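Local coordinates for protein Ton_1535 (Thermococcus onnurineus, PDB 3ZPJ) that is of unknown function but folds into an alpha-solenoid that contains an unusual left-handed helical turn, at residues A[31-36]-A[61-66]; A[39-44]-A[81-86]. All coordinates share one frame; numbering follows the deposited sequence.

Interaction 1 of 2, residues A[31-36]-A[61-66]; sequences EQVQVL and MYIAKK
V33 and I63 bring their CA atoms to 7.2 Å where the helical segments 31-36 and 61-66 run nearly antiparallel, 161° between their directions and 9.7 Å between their axes. I63 is the single residue of its segment that enters the contact, and it meets three side chains at once. Its two branches divide the work. CG1 stands beside the backbone N and anti to the carbonyl carbon (chi1 -66°), which with an extended chi2 carries CD1 out towards the other helix, 3.7 Å from L36 CD1. The shorter branch, CG2, lies 3.7 Å from CG2 of V33, the valine and isoleucine side chains running alongside each other in antiparallel sense. Q32 comes across I63 at about a right angle, with OE1 only 3.2 Å from I63 CD1; this is a close polar-apolar touch, not a hydrogen bond. The amide is steadied at its other end, where NE2 donates to the carbonyl O of I26. Branching suits I63 to this place: the long arm ends between Q32 and L36, and the short arm meets V33. L36 also packs on I56 and A60 of helix 53-66, extending the apolar seam between these successive helices of the solenoid. Helix 70-86 closes on both, I79 meeting Q34 and A76, Y77 and I80 lying against the small A64, while L4 of helix 2-12 touches E31 and V35.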
ATOM      1  N   GLU A  31     -24.134   8.497  -8.092  1.00 45.62           N
ATOM      2  CA  GLU A  31     -24.246   7.073  -8.353  1.00 49.25           C
ATOM      3  C   GLU A  31     -24.249   6.787  -9.863  1.00 45.44           C
ATOM      4  O   GLU A  31     -23.616   5.842 -10.323  1.00 44.57           O
ATOM      5  CB  GLU A  31     -25.493   6.511  -7.676  1.00 63.71           C
ATOM      6  CG  GLU A  31     -25.537   4.997  -7.619  1.00 74.31           C
ATOM      7  CD  GLU A  31     -24.468   4.413  -6.721  1.00 71.03           C
ATOM      8  OE1 GLU A  31     -23.899   5.165  -5.898  1.00 57.16           O
ATOM      9  OE2 GLU A  31     -24.201   3.198  -6.843  1.00 75.24           O
ATOM     10  N   GLN A  32     -24.936   7.621 -10.638  1.00 37.72           N
ATOM     11  CA  GLN A  32     -24.890   7.494 -12.099  1.00 40.01           C
ATOM     12  C   GLN A  32     -23.461   7.604 -12.628  1.00 40.72           C
ATOM     13  O   GLN A  32     -23.098   6.932 -13.579  1.00 49.43           O
ATOM     14  CB  GLN A  32     -25.776   8.548 -12.768  1.00 31.24           C
ATOM     15  CG  GLN A  32     -27.251   8.378 -12.480  1.00 37.25           C
ATOM     16  CD  GLN A  32     -28.088   9.420 -13.177  1.00 44.70           C
ATOM     17  OE1 GLN A  32     -27.567  10.440 -13.615  1.00 54.47           O
ATOM     18  NE2 GLN A  32     -29.389   9.174 -13.290  1.00 39.70           N
ATOM     19  N   VAL A  33     -22.652   8.446 -11.990  1.00 35.72           N
ATOM     20  CA  VAL A  33     -21.311   8.721 -12.461  1.00 35.16           C
ATOM     21  C   VAL A  33     -20.372   7.578 -12.101  1.00 40.04           C
ATOM     22  O   VAL A  33     -19.536   7.183 -12.917  1.00 42.90           O
ATOM     23  CB  VAL A  33     -20.792  10.064 -11.898  1.00 37.89           C
ATOM     24  CG1 VAL A  33     -19.349  10.303 -12.295  1.00 47.68           C
ATOM     25  CG2 VAL A  33     -21.646  11.182 -12.401  1.00 41.40           C
ATOM     26  N   GLN A  34     -20.513   7.081 -10.870  1.00 35.46           N
ATOM     27  CA  GLN A  34     -19.904   5.832 -10.422  1.00 47.78           C
ATOM     28  C   GLN A  34     -20.153   4.700 -11.407  1.00 48.30           C
ATOM     29  O   GLN A  34     -19.237   3.987 -11.803  1.00 44.04           O
ATOM     30  CB  GLN A  34     -20.503   5.400  -9.077  1.00 50.67           C
ATOM     31  CG  GLN A  34     -20.152   6.274  -7.899  1.00 68.25           C
ATOM     32  CD  GLN A  34     -18.777   5.971  -7.354  1.00 77.68           C
ATOM     33  OE1 GLN A  34     -17.946   5.367  -8.041  1.00 80.81           O
ATOM     34  NE2 GLN A  34     -18.527   6.381  -6.107  1.00 73.60           N
ATOM     35  N   VAL A  35     -21.409   4.513 -11.779  1.00 45.69           N
ATOM     36  CA  VAL A  35     -21.739   3.409 -12.650  1.00 42.91           C
ATOM     37  C   VAL A  35     -21.096   3.636 -14.007  1.00 46.29           C
ATOM     38  O   VAL A  35     -20.402   2.755 -14.530  1.00 43.60           O
ATOM     39  CB  VAL A  35     -23.254   3.238 -12.779  1.00 49.07           C
ATOM     40  CG1 VAL A  35     -23.590   2.223 -13.855  1.00 46.67           C
ATOM     41  CG2 VAL A  35     -23.825   2.805 -11.448  1.00 52.47           C
ATOM     42  N   LEU A  36     -21.309   4.826 -14.564  1.00 44.01           N
ATOM     43  CA  LEU A  36     -20.811   5.124 -15.902  1.00 41.91           C
ATOM     44  C   LEU A  36     -19.313   4.869 -15.968  1.00 47.33           C
ATOM     45  O   LEU A  36     -18.832   4.169 -16.863  1.00 50.43           O
ATOM     46  CB  LEU A  36     -21.150   6.556 -16.311  1.00 37.85           C
ATOM     47  CG  LEU A  36     -22.634   6.832 -16.573  1.00 39.32           C
ATOM     48  CD1 LEU A  36     -22.914   8.327 -16.590  1.00 50.33           C
ATOM     49  CD2 LEU A  36     -23.079   6.201 -17.877  1.00 46.44           C
ATOM     50  N   MET A  61     -19.411  13.278 -17.759  1.00 41.88           N
ATOM     51  CA  MET A  61     -19.022  14.687 -17.696  1.00 44.61           C
ATOM     52  C   MET A  61     -20.251  15.588 -17.711  1.00 42.30           C
ATOM     53  O   MET A  61     -20.285  16.612 -17.047  1.00 49.13           O
ATOM     54  CB  MET A  61     -18.086  15.062 -18.853  1.00 48.96           C
ATOM     55  CG  MET A  61     -16.650  14.565 -18.696  1.00 42.94           C
ATOM     56  SD  MET A  61     -15.665  14.712 -20.206  1.00 37.81           S
ATOM     57  CE  MET A  61     -14.133  14.080 -19.588  1.00 36.14           C
ATOM     58  N   TYR A  62     -21.261  15.207 -18.474  1.00 44.75           N
ATOM     59  CA  TYR A  62     -22.479  16.015 -18.579  1.00 44.19           C
ATOM     60  C   TYR A  62     -23.238  16.015 -17.255  1.00 44.53           C
ATOM     61  O   TYR A  62     -23.735  17.045 -16.814  1.00 44.46           O
ATOM     62  CB  TYR A  62     -23.366  15.473 -19.695  1.00 47.36           C
ATOM     63  CG  TYR A  62     -24.759  16.068 -19.766  1.00 52.44           C
ATOM     64  CD1 TYR A  62     -24.948  17.423 -19.996  1.00 46.03           C
ATOM     65  CD2 TYR A  62     -25.882  15.262 -19.648  1.00 62.61           C
ATOM     66  CE1 TYR A  62     -26.223  17.965 -20.082  1.00 45.43           C
ATOM     67  CE2 TYR A  62     -27.159  15.792 -19.740  1.00 65.95           C
ATOM     68  CZ  TYR A  62     -27.323  17.144 -19.956  1.00 61.18           C
ATOM     69  OH  TYR A  62     -28.589  17.681 -20.038  1.00 67.07           O
ATOM     70  N   ILE A  63     -23.321  14.849 -16.625  1.00 40.31           N
ATOM     71  CA  ILE A  63     -23.994  14.736 -15.342  1.00 43.08           C
ATOM     72  C   ILE A  63     -23.301  15.594 -14.274  1.00 44.69           C
ATOM     73  O   ILE A  63     -23.959  16.299 -13.505  1.00 49.16           O
ATOM     74  CB  ILE A  63     -24.107  13.268 -14.913  1.00 44.75           C
ATOM     75  CG1 ILE A  63     -25.036  12.531 -15.880  1.00 42.98           C
ATOM     76  CG2 ILE A  63     -24.615  13.160 -13.488  1.00 38.09           C
ATOM     77  CD1 ILE A  63     -25.161  11.058 -15.638  1.00 46.01           C
ATOM     78  N   ALA A  64     -21.973  15.578 -14.271  1.00 45.60           N
ATOM     79  CA  ALA A  64     -21.201  16.373 -13.316  1.00 37.87           C
ATOM     80  C   ALA A  64     -21.392  17.872 -13.556  1.00 46.55           C
ATOM     81  O   ALA A  64     -21.425  18.669 -12.615  1.00 49.29           O
ATOM     82  CB  ALA A  64     -19.730  16.012 -13.392  1.00 34.68           C
ATOM     83  N   LYS A  65     -21.517  18.250 -14.822  1.00 43.44           N
ATOM     84  CA  LYS A  65     -21.674  19.648 -15.181  1.00 42.47           C
ATOM     85  C   LYS A  65     -23.018  20.193 -14.668  1.00 44.12           C
ATOM     86  O   LYS A  65     -23.112  21.353 -14.268  1.00 49.05           O
ATOM     87  CB  LYS A  65     -21.503  19.835 -16.699  1.00 40.04           C
ATOM     88  CG  LYS A  65     -22.228  21.052 -17.290  1.00 52.50           C
ATOM     89  CD  LYS A  65     -21.322  22.255 -17.521  1.00 58.86           C
ATOM     90  CE  LYS A  65     -20.731  22.288 -18.928  1.00 63.01           C
ATOM     91  NZ  LYS A  65     -19.468  21.493 -18.995  1.00 61.50           N
ATOM     92  N   LYS A  66     -24.050  19.357 -14.635  1.00 43.60           N
ATOM     93  CA  LYS A  66     -25.367  19.839 -14.216  1.00 47.11           C
ATOM     94  C   LYS A  66     -25.563  19.914 -12.699  1.00 55.26           C
ATOM     95  O   LYS A  66     -26.556  20.458 -12.229  1.00 57.15           O
ATOM     96  CB  LYS A  66     -26.480  19.000 -14.842  1.00 43.45           C
ATOM     97  CG  LYS A  66     -26.651  19.213 -16.342  1.00 51.90           C
ATOM     98  CD  LYS A  66     -27.961  18.593 -16.835  1.00 56.71           C
ATOM     99  CE  LYS A  66     -29.136  19.556 -16.673  1.00 65.75           C
ATOM    100  NZ  LYS A  66     -29.005  20.800 -17.506  1.00 65.98           N
TER

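Interaction 2 of 2, residues A[39-44]-A[81-86]; sequences IVVTIY and ASTLAI
I86 N donates to S82 O at 2.8 Å, the shortest polar bond within these segments, an ordinary helical bond of the residue whose carbonyl Y44 approaches. The tyrosine has CG anti to its own N (chi1 -178°), a setting that swings the ring over to helix 70-86, where CE2 comes to 4.1 Å from I86 O, the carbonyl standing oblique to the ring. The I86 side chain points back toward segment 39-44 but comes no nearer than 4.6 Å, from its CG2 to Y44 CD2. Deeper in, V41 and T83 form the centre of the contact, their CA atoms 6.7 Å apart. CG2 of V41 touches T83 CB at 3.9 Å and T83 CG2 at 4.2 Å. Threonine fits here because its two branches have separate tasks: CG2 offers a methyl to the valine, while OG1 is hydrogen-bonded to the carbonyl O of I80 in its own helix, satisfying a buried polar atom. M57 of helix 53-66 touches both T83 and V40, and M87 lies against V40 and Y44. With no hydrogen bond or salt bridge between the two segments, chiefly apolar surface meets, and the fit depends on shape more than on directed bonds.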
ATOM      1  N   ILE A  39     -18.140   1.153 -15.821  1.00 48.35           N
ATOM      2  CA  ILE A  39     -18.293   0.522 -17.117  1.00 38.60           C
ATOM      3  C   ILE A  39     -17.096   0.801 -18.025  1.00 48.64           C
ATOM      4  O   ILE A  39     -16.553  -0.105 -18.655  1.00 55.12           O
ATOM      5  CB  ILE A  39     -19.552   1.021 -17.801  1.00 37.60           C
ATOM      6  CG1 ILE A  39     -20.778   0.516 -17.040  1.00 40.42           C
ATOM      7  CG2 ILE A  39     -19.568   0.584 -19.264  1.00 45.41           C
ATOM      8  CD1 ILE A  39     -22.063   0.712 -17.785  1.00 42.31           C
ATOM      9  N   VAL A  40     -16.698   2.066 -18.097  1.00 56.07           N
ATOM     10  CA  VAL A  40     -15.537   2.472 -18.882  1.00 54.36           C
ATOM     11  C   VAL A  40     -14.281   1.747 -18.428  1.00 54.04           C
ATOM     12  O   VAL A  40     -13.522   1.234 -19.243  1.00 60.21           O
ATOM     13  CB  VAL A  40     -15.289   3.992 -18.774  1.00 51.61           C
ATOM     14  CG1 VAL A  40     -13.840   4.336 -19.149  1.00 46.08           C
ATOM     15  CG2 VAL A  40     -16.274   4.753 -19.656  1.00 51.44           C
ATOM     16  N   VAL A  41     -14.065   1.712 -17.121  1.00 50.39           N
ATOM     17  CA  VAL A  41     -12.863   1.098 -16.574  1.00 61.64           C
ATOM     18  C   VAL A  41     -12.780  -0.402 -16.909  1.00 73.08           C
ATOM     19  O   VAL A  41     -11.752  -0.868 -17.402  1.00 73.15           O
ATOM     20  CB  VAL A  41     -12.714   1.386 -15.057  1.00 54.61           C
ATOM     21  CG1 VAL A  41     -11.657   0.504 -14.424  1.00 59.40           C
ATOM     22  CG2 VAL A  41     -12.369   2.861 -14.827  1.00 47.28           C
ATOM     23  N   THR A  42     -13.862  -1.147 -16.688  1.00 75.14           N
ATOM     24  CA  THR A  42     -13.845  -2.573 -17.016  1.00 66.22           C
ATOM     25  C   THR A  42     -13.636  -2.812 -18.512  1.00 66.65           C
ATOM     26  O   THR A  42     -12.940  -3.745 -18.888  1.00 70.06           O
ATOM     27  CB  THR A  42     -15.086  -3.339 -16.498  1.00 56.97           C
ATOM     28  OG1 THR A  42     -16.275  -2.764 -17.049  1.00 64.93           O
ATOM     29  CG2 THR A  42     -15.141  -3.291 -14.969  1.00 47.08           C
ATOM     30  N   ILE A  43     -14.215  -1.968 -19.364  1.00 64.63           N
ATOM     31  CA  ILE A  43     -13.946  -2.057 -20.801  1.00 62.04           C
ATOM     32  C   ILE A  43     -12.461  -1.844 -21.109  1.00 68.25           C
ATOM     33  O   ILE A  43     -11.839  -2.639 -21.813  1.00 67.65           O
ATOM     34  CB  ILE A  43     -14.735  -1.022 -21.599  1.00 61.50           C
ATOM     35  CG1 ILE A  43     -16.225  -1.359 -21.604  1.00 53.92           C
ATOM     36  CG2 ILE A  43     -14.211  -0.946 -23.034  1.00 61.75           C
ATOM     37  CD1 ILE A  43     -17.041  -0.398 -22.463  1.00 54.23           C
ATOM     38  N   TYR A  44     -11.908  -0.761 -20.576  1.00 69.01           N
ATOM     39  CA  TYR A  44     -10.511  -0.418 -20.793  1.00 70.05           C
ATOM     40  C   TYR A  44      -9.602  -1.554 -20.342  1.00 77.02           C
ATOM     41  O   TYR A  44      -8.594  -1.852 -20.988  1.00 82.82           O
ATOM     42  CB  TYR A  44     -10.167   0.868 -20.032  1.00 62.06           C
ATOM     43  CG  TYR A  44      -8.752   1.361 -20.219  1.00 59.05           C
ATOM     44  CD1 TYR A  44      -8.376   2.024 -21.384  1.00 64.27           C
ATOM     45  CD2 TYR A  44      -7.797   1.179 -19.230  1.00 64.13           C
ATOM     46  CE1 TYR A  44      -7.087   2.480 -21.561  1.00 68.35           C
ATOM     47  CE2 TYR A  44      -6.500   1.634 -19.397  1.00 68.16           C
ATOM     48  CZ  TYR A  44      -6.152   2.281 -20.565  1.00 72.12           C
ATOM     49  OH  TYR A  44      -4.865   2.733 -20.737  1.00 79.54           O
ATOM     50  N   ALA A  81     -12.013  12.140 -12.739  1.00 43.21           N
ATOM     51  CA  ALA A  81     -10.574  12.412 -12.762  1.00 48.11           C
ATOM     52  C   ALA A  81      -9.714  11.166 -12.590  1.00 43.20           C
ATOM     53  O   ALA A  81      -8.748  10.987 -13.312  1.00 46.77           O
ATOM     54  CB  ALA A  81     -10.208  13.435 -11.701  1.00 44.83           C
ATOM     55  N   SER A  82     -10.051  10.321 -11.621  1.00 38.40           N
ATOM     56  CA  SER A  82      -9.250   9.124 -11.392  1.00 46.45           C
ATOM     57  C   SER A  82      -9.419   8.092 -12.510  1.00 46.99           C
ATOM     58  O   SER A  82      -8.458   7.416 -12.857  1.00 50.77           O
ATOM     59  CB  SER A  82      -9.473   8.507  -9.996  1.00 39.33           C
ATOM     60  OG  SER A  82     -10.800   8.070  -9.803  1.00 37.83           O
ATOM     61  N   THR A  83     -10.603   8.009 -13.117  1.00 41.83           N
ATOM     62  CA  THR A  83     -10.786   7.060 -14.212  1.00 46.20           C
ATOM     63  C   THR A  83     -10.009   7.472 -15.473  1.00 45.86           C
ATOM     64  O   THR A  83      -9.481   6.614 -16.196  1.00 46.47           O
ATOM     65  CB  THR A  83     -12.284   6.767 -14.524  1.00 54.47           C
ATOM     66  OG1 THR A  83     -12.836   7.821 -15.301  1.00 70.13           O
ATOM     67  CG2 THR A  83     -13.080   6.633 -13.246  1.00 44.39           C
ATOM     68  N   LEU A  84      -9.928   8.775 -15.733  1.00 43.44           N
ATOM     69  CA  LEU A  84      -9.100   9.272 -16.832  1.00 47.05           C
ATOM     70  C   LEU A  84      -7.653   8.937 -16.557  1.00 50.62           C
ATOM     71  O   LEU A  84      -6.915   8.542 -17.453  1.00 57.03           O
ATOM     72  CB  LEU A  84      -9.224  10.784 -16.991  1.00 48.43           C
ATOM     73  CG  LEU A  84     -10.570  11.322 -17.453  1.00 50.98           C
ATOM     74  CD1 LEU A  84     -10.544  12.838 -17.416  1.00 50.54           C
ATOM     75  CD2 LEU A  84     -10.902  10.803 -18.852  1.00 55.34           C
ATOM     76  N   ALA A  85      -7.253   9.108 -15.304  1.00 49.90           N
ATOM     77  CA  ALA A  85      -5.879   8.853 -14.898  1.00 51.89           C
ATOM     78  C   ALA A  85      -5.524   7.373 -15.022  1.00 50.43           C
ATOM     79  O   ALA A  85      -4.428   7.033 -15.467  1.00 56.12           O
ATOM     80  CB  ALA A  85      -5.643   9.351 -13.489  1.00 50.12           C
ATOM     81  N   ILE A  86      -6.447   6.505 -14.617  1.00 47.44           N
ATOM     82  CA  ILE A  86      -6.342   5.080 -14.901  1.00 52.42           C
ATOM     83  C   ILE A  86      -5.983   4.877 -16.378  1.00 59.65           C
ATOM     84  O   ILE A  86      -4.971   4.260 -16.693  1.00 69.14           O
ATOM     85  CB  ILE A  86      -7.679   4.335 -14.618  1.00 61.36           C
ATOM     86  CG1 ILE A  86      -8.119   4.493 -13.165  1.00 66.22           C
ATOM     87  CG2 ILE A  86      -7.564   2.869 -14.944  1.00 55.93           C
ATOM     88  CD1 ILE A  86      -7.207   3.873 -12.172  1.00 70.44           C
TER

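Overall arrangement
From the N terminus, after helices 2-12 and 16-22, the chain enters helix 29-45, which supplies one side of both contacts: 31-36 to interaction 1 and, further along, 39-44 to interaction 2. After the turn into helix 53-66, interaction 1 closes the shorter loop, pairing neighbours in sequence. The chain then enters helix 70-86, whose C-terminal end returns to 39-44 and closes the longer loop of interaction 2. Because the segments alternate, the two loops cross; neither encloses the other. The centres of interactions 1 and 2 lie about 13 Å apart. Together they tie helix 29-45 to each of the next two helices, binding three successive helices in the N-terminal part of the solenoid.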